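Local coordinates for 3-oxoacyl-[acyl-carrier-protein] reductase (Sinorhizobium meliloti, PDB 3U9L) that belongs to the short-chain dehydrogenases/reductases and probably reduces 3-oxoacyl groups carried on acyl carrier protein, using NADPH as the hydride donor, at residues 69-72 with 73-77; 130-133 with 134-137; 252-256 with 257-261. All coordinates share one frame; numbering follows the deposited sequence.

Interaction 1 of 3, residues 69-72 with 73-77; sequences QSQV and SVDRA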
loop_
_atom_site.group_PDB
_atom_site.type_symbol
_atom_site.label_atom_id
_atom_site.label_comp_id
_atom_site.label_asym_id
_atom_site.label_seq_id
_atom_site.Cartn_x
_atom_site.Cartn_y
_atom_site.Cartn_z
ATOM N N GLN A 69 7.283 6.805 15.970
ATOM C CA GLN A 69 6.824 8.011 15.292
ATOM C C GLN A 69 7.856 9.142 15.491
ATOM O O GLN A 69 7.713 10.221 14.921
ATOM C CB GLN A 69 5.410 8.412 15.752
ATOM C CG GLN A 69 4.309 7.582 15.115
ATOM C CD GLN A 69 2.890 7.862 15.643
ATOM O OE1 GLN A 69 2.039 8.411 14.921
ATOM N NE2 GLN A 69 2.614 7.460 16.880
ATOM N N SER A 70 8.909 8.885 16.276
ATOM C CA SER A 70 9.918 9.911 16.523
ATOM C C SER A 70 11.296 9.455 16.078
ATOM O O SER A 70 11.857 8.515 16.664
ATOM C CB SER A 70 9.933 10.322 18.000
ATOM O OG SER A 70 11.188 10.875 18.336
ATOM N N GLN A 71 11.866 10.100 15.049
ATOM C CA GLN A 71 13.222 9.667 14.612
ATOM C C GLN A 71 14.208 9.766 15.750
ATOM O O GLN A 71 15.043 8.890 15.940
ATOM C CB GLN A 71 13.747 10.426 13.392
ATOM C CG GLN A 71 15.075 9.786 12.862
ATOM C CD GLN A 71 14.802 8.514 12.076
ATOM O OE1 GLN A 71 13.972 8.535 11.176
ATOM N NE2 GLN A 71 15.521 7.420 12.373
ATOM N N VAL A 72 14.102 10.830 16.529
ATOM C CA VAL A 72 14.986 11.016 17.687
ATOM C C VAL A 72 14.859 9.875 18.687
ATOM O O VAL A 72 15.864 9.308 19.118
ATOM C CB VAL A 72 14.733 12.374 18.373
ATOM C CG1 VAL A 72 15.326 12.376 19.803
ATOM C CG2 VAL A 72 15.364 13.474 17.520
ATOM N N SER A 73 13.628 9.499 19.028
ATOM C CA SER A 73 13.421 8.310 19.841
ATOM C C SER A 73 14.055 7.032 19.252
ATOM O O SER A 73 14.756 6.279 19.931
ATOM C CB SER A 73 11.940 8.068 20.077
ATOM O OG SER A 73 11.800 6.969 20.961
ATOM N N VAL A 74 13.761 6.782 17.985
ATOM C CA VAL A 74 14.293 5.612 17.293
ATOM C C VAL A 74 15.815 5.606 17.355
ATOM O O VAL A 74 16.432 4.590 17.689
ATOM C CB VAL A 74 13.776 5.562 15.814
ATOM C CG1 VAL A 74 14.522 4.496 15.019
ATOM C CG2 VAL A 74 12.305 5.297 15.797
ATOM N N ASP A 75 16.438 6.732 17.016
ATOM C CA ASP A 75 17.911 6.805 16.941
ATOM C C ASP A 75 18.534 6.479 18.288
ATOM O O ASP A 75 19.455 5.701 18.391
ATOM C CB ASP A 75 18.389 8.202 16.544
ATOM C CG ASP A 75 18.222 8.500 15.041
ATOM O OD1 ASP A 75 17.940 7.582 14.256
ATOM O OD2 ASP A 75 18.361 9.679 14.649
ATOM N N ARG A 76 17.984 7.081 19.329
ATOM C CA ARG A 76 18.466 6.874 20.674
ATOM C C ARG A 76 18.446 5.411 21.031
ATOM O O ARG A 76 19.403 4.896 21.593
ATOM C CB ARG A 76 17.581 7.664 21.651
ATOM C CG ARG A 76 18.118 7.663 23.088
ATOM C CD ARG A 76 17.166 8.397 24.065
ATOM N NE ARG A 76 17.629 8.283 25.457
ATOM C CZ ARG A 76 17.362 7.249 26.260
ATOM N NH1 ARG A 76 16.626 6.220 25.816
ATOM N NH2 ARG A 76 17.837 7.239 27.506
ATOM N N ALA A 77 17.322 4.748 20.750
ATOM C CA ALA A 77 17.148 3.349 21.154
ATOM C C ALA A 77 18.108 2.444 20.390
ATOM O O ALA A 77 18.574 1.456 20.923
ATOM C CB ALA A 77 15.739 2.924 20.880
#

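Interaction 2 of 3, residues 130-133 with 134-137; sequences LPHM and RRQK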
loop_
_atom_site.group_PDB
_atom_site.type_symbol
_atom_site.label_atom_id
_atom_site.label_comp_id
_atom_site.label_asym_id
_atom_site.label_seq_id
_atom_site.Cartn_x
_atom_site.Cartn_y
_atom_site.Cartn_z
ATOM N N LEU A 130 19.705 -0.210 9.767
ATOM C CA LEU A 130 20.342 -0.762 8.624
ATOM C C LEU A 130 21.833 -0.439 8.399
ATOM O O LEU A 130 22.535 -1.290 7.995
ATOM C CB LEU A 130 19.480 -0.587 7.366
ATOM C CG LEU A 130 18.233 -1.432 7.153
ATOM C CD1 LEU A 130 17.622 -1.137 5.881
ATOM C CD2 LEU A 130 18.566 -2.863 7.247
ATOM N N PRO A 131 22.263 0.765 8.679
ATOM C CA PRO A 131 23.695 1.065 8.540
ATOM C C PRO A 131 24.483 0.077 9.363
ATOM O O PRO A 131 25.460 -0.366 8.902
ATOM C CB PRO A 131 23.771 2.472 9.148
ATOM C CG PRO A 131 22.486 3.052 8.760
ATOM C CD PRO A 131 21.500 1.978 8.453
ATOM N N HIS A 132 24.067 -0.249 10.582
ATOM C CA HIS A 132 24.796 -1.206 11.356
ATOM C C HIS A 132 24.730 -2.615 10.777
ATOM O O HIS A 132 25.712 -3.288 10.749
ATOM C CB HIS A 132 24.328 -1.143 12.807
ATOM C CG HIS A 132 24.357 0.230 13.367
ATOM N ND1 HIS A 132 25.489 0.819 13.882
ATOM C CD2 HIS A 132 23.379 1.149 13.504
ATOM C CE1 HIS A 132 25.199 2.027 14.297
ATOM N NE2 HIS A 132 23.923 2.248 14.079
HETATM N N MSE A 133 23.565 -3.023 10.298
HETATM C CA MSE A 133 23.438 -4.360 9.770
HETATM C C MSE A 133 24.210 -4.516 8.463
HETATM O O MSE A 133 24.772 -5.536 8.222
HETATM C CB MSE A 133 21.980 -4.803 9.681
HETATM C CG MSE A 133 21.181 -4.656 10.989
HETATM SE SE MSE A 133 19.294 -4.991 10.947
HETATM C CE MSE A 133 19.410 -6.766 10.601
ATOM N N ARG A 134 24.288 -3.451 7.694
ATOM C CA ARG A 134 25.019 -3.465 6.473
ATOM C C ARG A 134 26.517 -3.582 6.715
ATOM O O ARG A 134 27.186 -4.250 5.989
ATOM C CB ARG A 134 24.696 -2.261 5.616
ATOM C CG ARG A 134 23.346 -2.324 4.952
ATOM C CD ARG A 134 23.103 -1.265 3.930
ATOM N NE ARG A 134 22.789 0.041 4.422
ATOM C CZ ARG A 134 23.664 1.020 4.527
ATOM N NH1 ARG A 134 24.910 0.823 4.178
ATOM N NH2 ARG A 134 23.294 2.180 4.957
ATOM N N ARG A 135 27.016 -2.944 7.759
ATOM C CA ARG A 135 28.436 -3.124 8.148
ATOM C C ARG A 135 28.748 -4.555 8.552
ATOM O O ARG A 135 29.847 -5.056 8.296
ATOM C CB ARG A 135 28.815 -2.132 9.245
ATOM C CG ARG A 135 28.581 -0.772 8.684
ATOM C CD ARG A 135 29.464 0.234 9.209
ATOM N NE ARG A 135 29.082 0.663 10.534
ATOM C CZ ARG A 135 28.282 1.684 10.796
ATOM N NH1 ARG A 135 27.671 2.353 9.821
ATOM N NH2 ARG A 135 28.070 2.019 12.061
ATOM N N GLN A 136 27.788 -5.245 9.149
ATOM C CA GLN A 136 28.020 -6.634 9.475
ATOM C C GLN A 136 28.023 -7.515 8.244
ATOM O O GLN A 136 28.518 -8.608 8.295
ATOM C CB GLN A 136 26.980 -7.163 10.477
ATOM C CG GLN A 136 26.886 -6.372 11.780
ATOM C CD GLN A 136 28.222 -6.354 12.568
ATOM O OE1 GLN A 136 29.001 -7.285 12.495
ATOM N NE2 GLN A 136 28.453 -5.294 13.327
ATOM N N LYS A 137 27.383 -7.076 7.163
ATOM C CA LYS A 137 27.130 -7.954 6.026
ATOM C C LYS A 137 26.345 -9.213 6.393
ATOM O O LYS A 137 26.537 -10.273 5.815
ATOM C CB LYS A 137 28.426 -8.318 5.314
ATOM C CG LYS A 137 29.044 -7.145 4.609
ATOM C CD LYS A 137 30.517 -7.546 4.316
ATOM C CE LYS A 137 31.421 -6.332 4.349
ATOM N NZ LYS A 137 31.101 -5.515 3.123
HETATM O O HOH W 1 27.028 1.354 6.824
#

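Interaction 3 of 3, residues 252-256 with 257-261; sequences VGTAS and GKRPF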
loop_
_atom_site.group_PDB
_atom_site.type_symbol
_atom_site.label_atom_id
_atom_site.label_comp_id
_atom_site.label_asym_id
_atom_site.label_seq_id
_atom_site.Cartn_x
_atom_site.Cartn_y
_atom_site.Cartn_z
ATOM N N VAL A 252 13.657 -17.780 13.118
ATOM C CA VAL A 252 14.920 -17.368 13.712
ATOM C C VAL A 252 15.829 -18.587 13.958
ATOM O O VAL A 252 17.007 -18.520 13.721
ATOM C CB VAL A 252 14.714 -16.568 15.012
ATOM C CG1 VAL A 252 16.018 -16.427 15.726
ATOM C CG2 VAL A 252 14.142 -15.200 14.680
ATOM N N GLY A 253 15.253 -19.715 14.335
ATOM C CA GLY A 253 16.056 -20.906 14.557
ATOM C C GLY A 253 16.455 -21.696 13.320
ATOM O O GLY A 253 17.137 -22.711 13.452
ATOM N N THR A 254 16.028 -21.270 12.123
ATOM C CA THR A 254 16.402 -21.948 10.884
ATOM C C THR A 254 17.770 -21.454 10.460
ATOM O O THR A 254 18.086 -20.289 10.682
ATOM C CB THR A 254 15.390 -21.633 9.777
ATOM O OG1 THR A 254 14.143 -22.179 10.158
ATOM C CG2 THR A 254 15.804 -22.274 8.447
ATOM N N ALA A 255 18.579 -22.318 9.836
ATOM C CA ALA A 255 19.945 -21.938 9.452
ATOM C C ALA A 255 19.969 -20.775 8.465
ATOM O O ALA A 255 19.043 -20.592 7.668
ATOM C CB ALA A 255 20.733 -23.153 8.891
ATOM N N SER A 256 21.040 -19.993 8.516
ATOM C CA SER A 256 21.124 -18.813 7.694
ATOM C C SER A 256 21.124 -19.216 6.226
ATOM O O SER A 256 21.751 -20.211 5.841
ATOM C CB SER A 256 22.384 -18.024 7.990
ATOM O OG SER A 256 22.351 -16.860 7.189
ATOM N N GLY A 257 20.411 -18.463 5.395
ATOM C CA GLY A 257 20.302 -18.870 4.007
ATOM C C GLY A 257 19.192 -19.864 3.702
ATOM O O GLY A 257 18.833 -20.041 2.533
ATOM N N LYS A 258 18.653 -20.533 4.711
ATOM C CA LYS A 258 17.511 -21.426 4.478
ATOM C C LYS A 258 16.177 -20.939 5.076
ATOM O O LYS A 258 15.229 -21.715 5.200
ATOM C CB LYS A 258 17.794 -22.837 5.008
ATOM C CG LYS A 258 19.050 -23.529 4.385
ATOM C CD LYS A 258 19.018 -25.064 4.711
ATOM C CE LYS A 258 19.670 -25.443 6.067
ATOM N NZ LYS A 258 21.193 -25.252 6.105
ATOM N N ARG A 259 16.100 -19.679 5.463
ATOM C CA ARG A 259 14.823 -19.142 5.950
ATOM C C ARG A 259 13.740 -18.949 4.867
ATOM O O ARG A 259 14.023 -18.461 3.771
ATOM C CB ARG A 259 15.091 -17.856 6.723
ATOM C CG ARG A 259 15.985 -18.139 7.904
ATOM C CD ARG A 259 16.220 -16.928 8.715
ATOM N NE ARG A 259 16.868 -17.243 9.992
ATOM C CZ ARG A 259 18.134 -16.937 10.296
ATOM N NH1 ARG A 259 18.888 -16.267 9.431
ATOM N NH2 ARG A 259 18.618 -17.237 11.501
ATOM N N PRO A 260 12.479 -19.302 5.189
ATOM C CA PRO A 260 11.413 -19.111 4.201
ATOM C C PRO A 260 11.258 -17.623 3.961
ATOM O O PRO A 260 11.444 -16.872 4.918
ATOM C CB PRO A 260 10.148 -19.620 4.908
ATOM C CG PRO A 260 10.549 -19.862 6.419
ATOM C CD PRO A 260 12.011 -19.565 6.569
ATOM N N PHE A 261 10.860 -17.226 2.756
ATOM C CA PHE A 261 10.526 -15.834 2.463
ATOM C C PHE A 261 9.196 -15.316 3.121
ATOM O O PHE A 261 9.184 -14.228 3.628
ATOM C CB PHE A 261 10.478 -15.613 0.941
ATOM C CG PHE A 261 10.299 -14.174 0.541
ATOM C CD1 PHE A 261 11.301 -13.255 0.775
ATOM C CD2 PHE A 261 9.130 -13.744 -0.076
ATOM C CE1 PHE A 261 11.152 -11.925 0.412
ATOM C CE2 PHE A 261 8.971 -12.406 -0.459
ATOM C CZ PHE A 261 9.987 -11.493 -0.208
#

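Interaction 1 of 3, residues 69-72 with 73-77
Q71 NE2 is gripped by two acceptors: the carboxylate oxygen D75 OD1, 3.1 Å from Q71 NE2 one helical turn later, and the main-chain O of R124 in helix 108-136. The site is the N-terminal turn of helix 71-85 in the Rossmann fold, where S70 is the N-cap. D75 OD1 lies close to the plane of the Q71 amide, but the amide nitrogen meets OD1 from above the carboxylate plane, and the two flat groups are turned 43° against each other. The bend at chi2 (77°) turns the amide along the helix, so that NE2 reaches D75. An amide suits this place because it can serve a carboxylate and a carbonyl together, tying two helices. An aspartate near the start of the helix also lies where the positive end of the helix dipole would probably favour its negative charge.

At the cap, S70 turns its hydroxyl oxygen to the amide that the helix leaves without an earlier carbonyl, and S73 N donates to S70 OG at 2.9 Å along a nearly straight line (171°). A serine suits the N-cap because its short side chain sets a hydroxyl oxygen within reach of the S73 N-H. S70 O then receives V74 N, and Q71 O receives D75 N at 2.8 Å, starting the regular ladder. S73 OG looks elsewhere, to D67 N in the preceding loop, while the hydrophobic V74 packs on L66 and on A128 of helix 108-136. On the flank of V74 nearer the cap, its methyl CG2 lies 3.4 Å from S70 O.

Interaction 2 of 3, residues 130-133 with 134-137
R134 N and L130 O make the shortest main-chain bond here, 2.8 Å, followed one residue on by R135 N to P131 O and then by Q136 N to H132 O. P131 itself has no N-H to give, and the helix is kinked where the nitrogens of P131 and H132 lack bonds to the turn before. One water bridges P131 and R135, donating to P131 O, which thus takes a second bond besides that from R135 N, and accepting from R135 NH1 at 3.2 Å.

This is the last part of helix 108-136, which links strands 90-93 and 139-144 of the Rossmann fold; K137, the first residue beyond it, has a positive phi (57°) and closes a Schellman motif.

Packing of the two arginine side chains comes next. A bend at chi3 (-77°) brings the R134 guanidinium back over P131, P131 CA lying beneath one face 3.8 Å from R134 NH2, while W181 adds a cation-pi contact. On the other flank R135 CG is 3.2 Å from P131 O; the R135 and H132 side chains lie alongside each other, but guanidinium and ring are turned 64° apart, so they do not stack.

Salt bridges cross to the second subunit and probably balance the charge of R134: NE pairs with E104 and NH1 with E214, both of that subunit; a guanidinium, with several N-H groups, suits two such partners.

Interaction 3 of 3, residues 252-256 with 257-261
R259 reaches back across the turn to T254 and to the carbonyl of V252, and its side chain can be followed outward from the backbone. CB sets the course: with chi1 at -61° the chain leaves beside its own nitrogen and then runs extended to NE. R259 CG comes first into contact, 4.0 Å from T254 CB, with A255 O at a similar range. CD carries the chain on. NE donates to the carbonyl of V251, and beyond it T254 O lies over one face of the guanidinium, 3.2 Å from R259 NH2, where the angle is too poor for a hydrogen bond. At the tip, R259 NH2 gives a straight bond (173°) of 3.0 Å to V252 O, which lies in the guanidinium plane, while NH1 forms a salt bridge with E184 of strand 183-190.

The loop that makes this possible joins helix 242-252 to strand 262-265, one of the two outermost strands of the parallel sheet within the chain. It reverses through a type II beta turn from A255 to K258, closed by K258 N to A255 O at 3.0 Å. Glycine fits the third place of that turn: at a phi of 86° G257 would have a side chain jammed against S256 O. Its N-H also goes to E184. Beside the turn, the methyl T254 CG2 rests 3.3 Å from K258 O while T254 OG1 bonds R250 O, and the bent lysine passes along A255, K258 NZ 3.5 Å from A255 CB.

V251 and V252 offer carbonyls from the last helical turn, at the partly negative end of the helix dipole. The guanidinium therefore probably balances both that helix end and the carboxylate of E184, holding the loop against the sheet with one side chain.

From the N terminus, interaction 1 opens helix 71-85 just after the loop that follows strand 61-65, interaction 2 finishes helix 108-136 before strand 139-144, and interaction 3 turns the chain from helix 242-252 into strand 262-265. Each joins two adjoining segments, so the three run in series; none nests in or crosses another, and none touches another. Interactions 1 and 2 are linked through the packing of helices 71-85 and 108-136, their nearest atoms being about 7 Å apart. Interaction 3 lies about 8 Å from interaction 2 by nearest atoms, and both reach strand 183-190. Interactions 1 and 2 both touch the second subunit, interaction 2 through salt bridges; interaction 3 does not.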